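Local coordinates for putative pectin lyase (Geobacillus virus E2, PDB 7CHU), which forms the trimeric tailspike of a thermophilic bacteriophage and probably engages the surface of the host cell, at residues 156-160 / 173-179; 490-494 / 506-511. All coordinates share one frame; numbering follows the deposited sequence.

Contact 1: residues 156-160 / 173-179; sequences PVFEF and GIEKMCI
The sulfur of Met177 meets the ring of Phe158, with SD 4.0 Å from CE2. No hydrogen bond crosses between the two segments. The contact spans the interior of the parallel beta-helix of the pectate lyase-like fold, and both segments turn a corner of the coil. One turns at 157-158, the other at 176. The Met-aromatic approach is oblique: SD lies 5.2 Å from the centroid of the Phe158 ring and 65° off its normal. CG of Met177 lies between the backbone N and the carbonyl carbon (chi1 77°), and the extended chi2 carries SD to the ring.

Ile179 meets the same CE2 corner, its CG1 on the other side of the ring plane from the sulfur. This CG1 is 3.9 Å from Phe158 CE2, and CD1 of Ile179 lies at the ring edge, in the ring plane. The other branch of Ile179 serves Val157. The two side chains slide past each other in opposite directions, with Ile179 CG2 3.7 Å from Val157 CG2. Ile147 and Leu137 of neighbouring strands also pack on this core.

Glu175 and Lys176, near the corner, take no part in this packing and form salt bridges with Arg136 and Asp201. On the other side of the corner at 176, Phe160 crosses Ile174 at a slant. CG1 of Ile174 sits beside its backbone N (chi1 -59°) and comes 3.8 Å from Phe160 CZ. That same CZ lies 4.1 Å from the carbonyl O of Gly173.

Contact 2: residues 490-494 / 506-511; sequences TLNNS and FKDNTG
The side-chain amides of Asn493 and Asn509 lie side by side and point the same way. Their planes are 12° apart, nearly coplanar. Asn493 ND2 donates to Asn509 OD1 at 3.1 Å, with an angle of 156° at the hydrogen. Water 2 joins the pair a second time: it donates to Asn493 OD1 and accepts from Asn509 N. Water 1 connects Asn509 OD1 to Asn492 ND2.

Beside this pair the backbones form a G1 beta bulge at the end of the hairpin of strands 494-498 and 503-507. Ser494 N donates to Lys507 O at 3.0 Å, while the bond from Asn493 N to that oxygen is weak. Ser494 O accepts from Lys507 N at 2.9 Å. The Phe506 ring lies obliquely to this backbone, its CE1 3.5 Å from Asn493 C.

The Lys507 chain runs slantwise across Thr490. It bends at chi3 (-80°), which turns its ammonium to Thr490 O, 3.0 Å from NZ. Lys507 NZ also donates weakly to Thr490 OG1, whose stronger partner is Ala487 O. At the turn 508-511, Asp508 OD1 accepts from Thr510 N in an Asx turn. Thr510 OG1 also donates to Asp508 OD1, at 2.6 Å.

Contacts 1 and 2 follow one another along the chain and do not touch. Their centres are 86 Å apart, and their nearest atoms about 74 Å. Contact 1 lies inside the beta-helix, its centre about 18 Å from the centre of the chain. The centre of contact 2 is about 68 Å from it, in the small C-terminal antiparallel sheet. Contact 1 is buried and apolar; contact 2 is partly buried and held by hydrogen bonds and waters. Other subunits come near contact 1 only at the corner residues Glu175 and Lys176, beside its packing; Lys176 packs on Arg136 of the second subunit. At contact 2, Ser494 continues the sheet into a strand of the third subunit.

Contact 1: residues 156-160 / 173-179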
ATOM      1  N   PRO A 156       2.844  28.770  13.568  1.00 18.27           N
ATOM      2  CA  PRO A 156       1.968  27.926  12.748  1.00 17.90           C
ATOM      3  C   PRO A 156       0.563  28.501  12.649  1.00 17.79           C
ATOM      4  O   PRO A 156       0.136  29.295  13.486  1.00 17.52           O
ATOM      5  CB  PRO A 156       1.965  26.586  13.490  1.00 14.18           C
ATOM      6  CG  PRO A 156       2.340  26.918  14.904  1.00 17.72           C
ATOM      7  CD  PRO A 156       3.254  28.106  14.822  1.00 16.30           C
ATOM      8  N   VAL A 157      -0.141  28.101  11.583  1.00 15.14           N
ATOM      9  CA  VAL A 157      -1.560  28.428  11.459  1.00 16.50           C
ATOM     10  C   VAL A 157      -2.358  27.628  12.477  1.00 18.08           C
ATOM     11  O   VAL A 157      -3.132  28.184  13.266  1.00 15.89           O
ATOM     12  CB  VAL A 157      -2.058  28.163  10.025  1.00 16.25           C
ATOM     13  CG1 VAL A 157      -3.526  28.520   9.902  1.00 17.58           C
ATOM     14  CG2 VAL A 157      -1.278  28.967   9.028  1.00 19.15           C
ATOM     15  N   PHE A 158      -2.147  26.309  12.502  1.00 14.82           N
ATOM     16  CA  PHE A 158      -2.727  25.424  13.506  1.00 16.90           C
ATOM     17  C   PHE A 158      -1.587  24.816  14.307  1.00 17.79           C
ATOM     18  O   PHE A 158      -0.764  24.085  13.747  1.00 13.87           O
ATOM     19  CB  PHE A 158      -3.547  24.298  12.864  1.00 15.15           C
ATOM     20  CG  PHE A 158      -4.816  24.749  12.221  1.00 16.94           C
ATOM     21  CD1 PHE A 158      -5.759  25.479  12.938  1.00 18.64           C
ATOM     22  CD2 PHE A 158      -5.090  24.410  10.903  1.00 18.33           C
ATOM     23  CE1 PHE A 158      -6.945  25.874  12.341  1.00 21.22           C
ATOM     24  CE2 PHE A 158      -6.273  24.799  10.304  1.00 18.93           C
ATOM     25  CZ  PHE A 158      -7.199  25.534  11.013  1.00 16.09           C
ATOM     26  N   GLU A 159      -1.588  25.052  15.622  1.00 13.74           N
ATOM     27  CA  GLU A 159      -0.641  24.436  16.544  1.00 15.17           C
ATOM     28  C   GLU A 159      -1.369  23.380  17.373  1.00 17.21           C
ATOM     29  O   GLU A 159      -2.252  23.717  18.176  1.00 17.17           O
ATOM     30  CB  GLU A 159       0.004  25.495  17.455  1.00 14.78           C
ATOM     31  CG  GLU A 159       1.151  24.934  18.316  1.00 16.65           C
ATOM     32  CD  GLU A 159       1.670  25.914  19.408  1.00 22.88           C
ATOM     33  OE1 GLU A 159       0.878  26.695  19.979  1.00 27.01           O
ATOM     34  OE2 GLU A 159       2.881  25.884  19.717  1.00 27.43           O
ATOM     35  N   PHE A 160      -0.980  22.112  17.202  1.00 13.19           N
ATOM     36  CA  PHE A 160      -1.426  21.006  18.046  1.00 14.23           C
ATOM     37  C   PHE A 160      -0.287  20.708  19.011  1.00 13.20           C
ATOM     38  O   PHE A 160       0.790  20.289  18.582  1.00 16.92           O
ATOM     39  CB  PHE A 160      -1.757  19.739  17.236  1.00 13.61           C
ATOM     40  CG  PHE A 160      -2.912  19.871  16.259  1.00 14.07           C
ATOM     41  CD1 PHE A 160      -2.723  20.473  15.019  1.00 14.89           C
ATOM     42  CD2 PHE A 160      -4.174  19.355  16.569  1.00 15.11           C
ATOM     43  CE1 PHE A 160      -3.772  20.576  14.116  1.00 16.40           C
ATOM     44  CE2 PHE A 160      -5.228  19.451  15.678  1.00 14.18           C
ATOM     45  CZ  PHE A 160      -5.028  20.080  14.450  1.00 14.91           C
ATOM     46  N   GLY A 173      -6.589  15.446  14.699  1.00 13.27           N
ATOM     47  CA  GLY A 173      -6.458  15.263  13.262  1.00 12.46           C
ATOM     48  C   GLY A 173      -7.006  16.433  12.476  1.00 14.07           C
ATOM     49  O   GLY A 173      -7.662  17.337  13.015  1.00 11.04           O
ATOM     50  N   ILE A 174      -6.698  16.402  11.175  1.00 12.09           N
ATOM     51  CA  ILE A 174      -7.226  17.318  10.176  1.00 14.24           C
ATOM     52  C   ILE A 174      -7.738  16.462   9.020  1.00 13.58           C
ATOM     53  O   ILE A 174      -7.087  15.486   8.634  1.00 15.70           O
ATOM     54  CB  ILE A 174      -6.145  18.310   9.668  1.00 14.92           C
ATOM     55  CG1 ILE A 174      -5.555  19.147  10.826  1.00 15.14           C
ATOM     56  CG2 ILE A 174      -6.711  19.218   8.564  1.00 13.18           C
ATOM     57  CD1 ILE A 174      -4.465  20.105  10.391  1.00 15.59           C
ATOM     58  N   GLU A 175      -8.883  16.837   8.453  1.00 13.23           N
ATOM     59  CA  GLU A 175      -9.441  16.156   7.289  1.00 15.65           C
ATOM     60  C   GLU A 175     -10.060  17.183   6.355  1.00 13.19           C
ATOM     61  O   GLU A 175     -10.718  18.119   6.804  1.00 14.88           O
ATOM     62  CB  GLU A 175     -10.513  15.115   7.662  1.00 14.75           C
ATOM     63  CG  GLU A 175     -10.100  14.028   8.641  1.00 22.72           C
ATOM     64  CD  GLU A 175     -11.320  13.217   9.128  1.00 29.15           C
ATOM     65  OE1 GLU A 175     -12.268  13.032   8.338  1.00 35.01           O
ATOM     66  OE2 GLU A 175     -11.354  12.787  10.301  1.00 27.28           O
ATOM     67  N   LYS A 176      -9.825  17.012   5.058  1.00 12.54           N
ATOM     68  CA  LYS A 176     -10.595  17.676   4.011  1.00 14.75           C
ATOM     69  C   LYS A 176     -10.572  19.210   4.112  1.00 16.14           C
ATOM     70  O   LYS A 176     -11.619  19.871   4.112  1.00 11.83           O
ATOM     71  CB  LYS A 176     -12.038  17.160   4.026  1.00 13.56           C
ATOM     72  CG  LYS A 176     -12.173  15.667   3.994  1.00 18.32           C
ATOM     73  CD  LYS A 176     -11.766  15.161   2.638  1.00 20.66           C
ATOM     74  CE  LYS A 176     -11.922  13.646   2.492  1.00 25.92           C
ATOM     75  NZ  LYS A 176     -11.580  13.283   1.065  1.00 28.07           N
ATOM     76  N   MET A 177      -9.365  19.779   4.099  1.00 12.81           N
ATOM     77  CA  MET A 177      -9.204  21.230   4.067  1.00 14.81           C
ATOM     78  C   MET A 177      -7.759  21.554   3.687  1.00 16.75           C
ATOM     79  O   MET A 177      -6.879  20.691   3.757  1.00 16.11           O
ATOM     80  CB  MET A 177      -9.569  21.875   5.418  1.00 12.66           C
ATOM     81  CG  MET A 177      -8.497  21.721   6.498  1.00 19.05           C
ATOM     82  SD  MET A 177      -8.856  22.697   8.022  0.64 16.97           S
ATOM     83  CE  MET A 177     -10.316  21.860   8.519  1.00  9.60           C
ATOM     84  N   CYS A 178      -7.530  22.809   3.273  1.00 16.11           N
ATOM     85  CA  CYS A 178      -6.214  23.311   2.862  1.00 18.07           C
ATOM     86  C   CYS A 178      -5.786  24.421   3.816  1.00 17.75           C
ATOM     87  O   CYS A 178      -6.614  25.231   4.251  1.00 17.20           O
ATOM     88  CB  CYS A 178      -6.223  23.879   1.405  1.00 14.97           C
ATOM     89  SG  CYS A 178      -4.574  24.446   0.733  1.00 38.38           S
ATOM     90  N   ILE A 179      -4.495  24.451   4.148  1.00 16.66           N
ATOM     91  CA  ILE A 179      -3.860  25.609   4.772  1.00 16.38           C
ATOM     92  C   ILE A 179      -2.972  26.261   3.718  1.00 20.07           C
ATOM     93  O   ILE A 179      -2.039  25.627   3.208  1.00 20.82           O
ATOM     94  CB  ILE A 179      -3.039  25.229   6.014  1.00 19.36           C
ATOM     95  CG1 ILE A 179      -3.960  24.821   7.162  1.00 21.02           C
ATOM     96  CG2 ILE A 179      -2.174  26.429   6.448  1.00 18.85           C
ATOM     97  CD1 ILE A 179      -4.413  23.350   7.117  1.00 19.55           C
TER

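Contact 2: residues 490-494 / 506-511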
ATOM      1  N   THR A 490      44.931 -41.430  -4.048  1.00 20.40           N
ATOM      2  CA  THR A 490      44.697 -41.077  -5.437  1.00 20.01           C
ATOM      3  C   THR A 490      43.783 -42.101  -6.109  1.00 22.25           C
ATOM      4  O   THR A 490      43.869 -43.307  -5.857  1.00 23.15           O
ATOM      5  CB  THR A 490      46.034 -40.966  -6.185  1.00 21.66           C
ATOM      6  OG1 THR A 490      46.726 -42.214  -6.101  1.00 21.89           O
ATOM      7  CG2 THR A 490      46.913 -39.924  -5.532  1.00 19.65           C
ATOM      8  N   LEU A 491      42.889 -41.600  -6.947  1.00 20.31           N
ATOM      9  CA  LEU A 491      42.119 -42.407  -7.872  1.00 19.80           C
ATOM     10  C   LEU A 491      42.969 -42.752  -9.094  1.00 18.83           C
ATOM     11  O   LEU A 491      44.003 -42.138  -9.342  1.00 17.55           O
ATOM     12  CB  LEU A 491      40.874 -41.646  -8.318  1.00 18.43           C
ATOM     13  CG  LEU A 491      39.934 -41.172  -7.208  1.00 22.38           C
ATOM     14  CD1 LEU A 491      38.873 -40.293  -7.823  1.00 22.17           C
ATOM     15  CD2 LEU A 491      39.338 -42.357  -6.499  1.00 25.36           C
ATOM     16  N   ASN A 492      42.509 -43.731  -9.873  1.00 17.73           N
ATOM     17  CA  ASN A 492      43.133 -44.027 -11.157  1.00 18.02           C
ATOM     18  C   ASN A 492      43.162 -42.792 -12.054  1.00 20.40           C
ATOM     19  O   ASN A 492      42.277 -41.929 -11.993  1.00 17.35           O
ATOM     20  CB  ASN A 492      42.397 -45.157 -11.854  1.00 19.75           C
ATOM     21  CG  ASN A 492      42.678 -46.488 -11.216  1.00 21.92           C
ATOM     22  OD1 ASN A 492      43.389 -46.562 -10.212  1.00 21.32           O
ATOM     23  ND2 ASN A 492      42.126 -47.548 -11.784  1.00 26.24           N
ATOM     24  N   ASN A 493      44.221 -42.701 -12.868  1.00 15.56           N
ATOM     25  CA  ASN A 493      44.406 -41.612 -13.839  1.00 17.02           C
ATOM     26  C   ASN A 493      44.633 -40.274 -13.141  1.00 18.13           C
ATOM     27  O   ASN A 493      44.192 -39.223 -13.610  1.00 17.37           O
ATOM     28  CB  ASN A 493      43.244 -41.542 -14.834  1.00 18.79           C
ATOM     29  CG  ASN A 493      43.158 -42.798 -15.718  1.00 17.84           C
ATOM     30  OD1 ASN A 493      44.137 -43.212 -16.328  1.00 17.87           O
ATOM     31  ND2 ASN A 493      41.999 -43.397 -15.771  1.00 20.11           N
ATOM     32  N   SER A 494      45.389 -40.307 -12.041  1.00 18.67           N
ATOM     33  CA  SER A 494      45.600 -39.147 -11.184  1.00 15.80           C
ATOM     34  C   SER A 494      47.042 -38.670 -11.252  1.00 15.84           C
ATOM     35  O   SER A 494      47.970 -39.448 -11.015  1.00 15.17           O
ATOM     36  CB  SER A 494      45.266 -39.474  -9.730  1.00 16.26           C
ATOM     37  OG  SER A 494      43.872 -39.596  -9.582  1.00 19.79           O
ATOM     38  N   PHE A 506      52.207 -40.256 -11.313  1.00 15.03           N
ATOM     39  CA  PHE A 506      50.935 -40.500 -11.979  1.00 19.30           C
ATOM     40  C   PHE A 506      50.463 -41.900 -11.610  1.00 18.98           C
ATOM     41  O   PHE A 506      51.192 -42.878 -11.821  1.00 18.19           O
ATOM     42  CB  PHE A 506      51.093 -40.357 -13.498  1.00 16.64           C
ATOM     43  CG  PHE A 506      49.805 -40.512 -14.276  1.00 17.90           C
ATOM     44  CD1 PHE A 506      48.814 -39.550 -14.182  1.00 14.86           C
ATOM     45  CD2 PHE A 506      49.620 -41.582 -15.146  1.00 17.65           C
ATOM     46  CE1 PHE A 506      47.638 -39.671 -14.916  1.00 18.37           C
ATOM     47  CE2 PHE A 506      48.442 -41.716 -15.878  1.00 17.92           C
ATOM     48  CZ  PHE A 506      47.451 -40.748 -15.761  1.00 16.46           C
ATOM     49  N   LYS A 507      49.260 -42.013 -11.044  1.00 17.72           N
ATOM     50  CA  LYS A 507      48.635 -43.326 -10.910  1.00 17.04           C
ATOM     51  C   LYS A 507      47.820 -43.576 -12.167  1.00 19.35           C
ATOM     52  O   LYS A 507      46.824 -42.885 -12.418  1.00 15.31           O
ATOM     53  CB  LYS A 507      47.757 -43.422  -9.665  1.00 20.28           C
ATOM     54  CG  LYS A 507      46.982 -44.729  -9.577  1.00 20.33           C
ATOM     55  CD  LYS A 507      46.095 -44.798  -8.299  1.00 22.14           C
ATOM     56  CE  LYS A 507      46.923 -45.177  -7.077  1.00 23.87           C
ATOM     57  NZ  LYS A 507      46.115 -45.276  -5.817  1.00 20.98           N
ATOM     58  N   ASP A 508      48.217 -44.576 -12.954  1.00 17.68           N
ATOM     59  CA  ASP A 508      47.636 -44.679 -14.287  1.00 18.30           C
ATOM     60  C   ASP A 508      46.349 -45.508 -14.251  1.00 17.16           C
ATOM     61  O   ASP A 508      45.828 -45.882 -13.195  1.00 17.91           O
ATOM     62  CB  ASP A 508      48.665 -45.193 -15.305  1.00 18.94           C
ATOM     63  CG  ASP A 508      49.142 -46.626 -15.036  1.00 22.48           C
ATOM     64  OD1 ASP A 508      48.495 -47.343 -14.233  1.00 19.61           O
ATOM     65  OD2 ASP A 508      50.173 -47.031 -15.649  1.00 23.79           O
ATOM     66  N   ASN A 509      45.825 -45.783 -15.441  1.00 18.16           N
ATOM     67  CA  ASN A 509      44.572 -46.504 -15.577  1.00 21.58           C
ATOM     68  C   ASN A 509      44.628 -47.903 -14.982  1.00 19.15           C
ATOM     69  O   ASN A 509      43.575 -48.481 -14.718  1.00 21.33           O
ATOM     70  CB  ASN A 509      44.185 -46.584 -17.048  1.00 18.78           C
ATOM     71  CG  ASN A 509      42.716 -46.955 -17.248  1.00 21.81           C
ATOM     72  OD1 ASN A 509      41.812 -46.308 -16.714  1.00 24.82           O
ATOM     73  ND2 ASN A 509      42.488 -48.012 -17.992  1.00 20.55           N
ATOM     74  N   THR A 510      45.814 -48.468 -14.778  1.00 18.94           N
ATOM     75  CA  THR A 510      45.917 -49.795 -14.177  1.00 17.97           C
ATOM     76  C   THR A 510      45.947 -49.742 -12.650  1.00 20.25           C
ATOM     77  O   THR A 510      46.078 -50.792 -12.005  1.00 20.07           O
ATOM     78  CB  THR A 510      47.171 -50.537 -14.704  1.00 19.72           C
ATOM     79  OG1 THR A 510      48.361 -49.978 -14.125  1.00 18.56           O
ATOM     80  CG2 THR A 510      47.264 -50.447 -16.232  1.00 21.02           C
ATOM     81  N   GLY A 511      45.849 -48.547 -12.054  1.00 20.05           N
ATOM     82  CA  GLY A 511      45.950 -48.415 -10.620  1.00 18.60           C
ATOM     83  C   GLY A 511      47.359 -48.437 -10.070  1.00 19.99           C
ATOM     84  O   GLY A 511      47.535 -48.468  -8.845  1.00 22.38           O
TER
HETATM   85  O   HOH W   1      40.788 -47.073 -14.362  1.00 22.40           O
HETATM   86  O   HOH W   2      46.510 -43.710 -17.467  1.00 19.40           O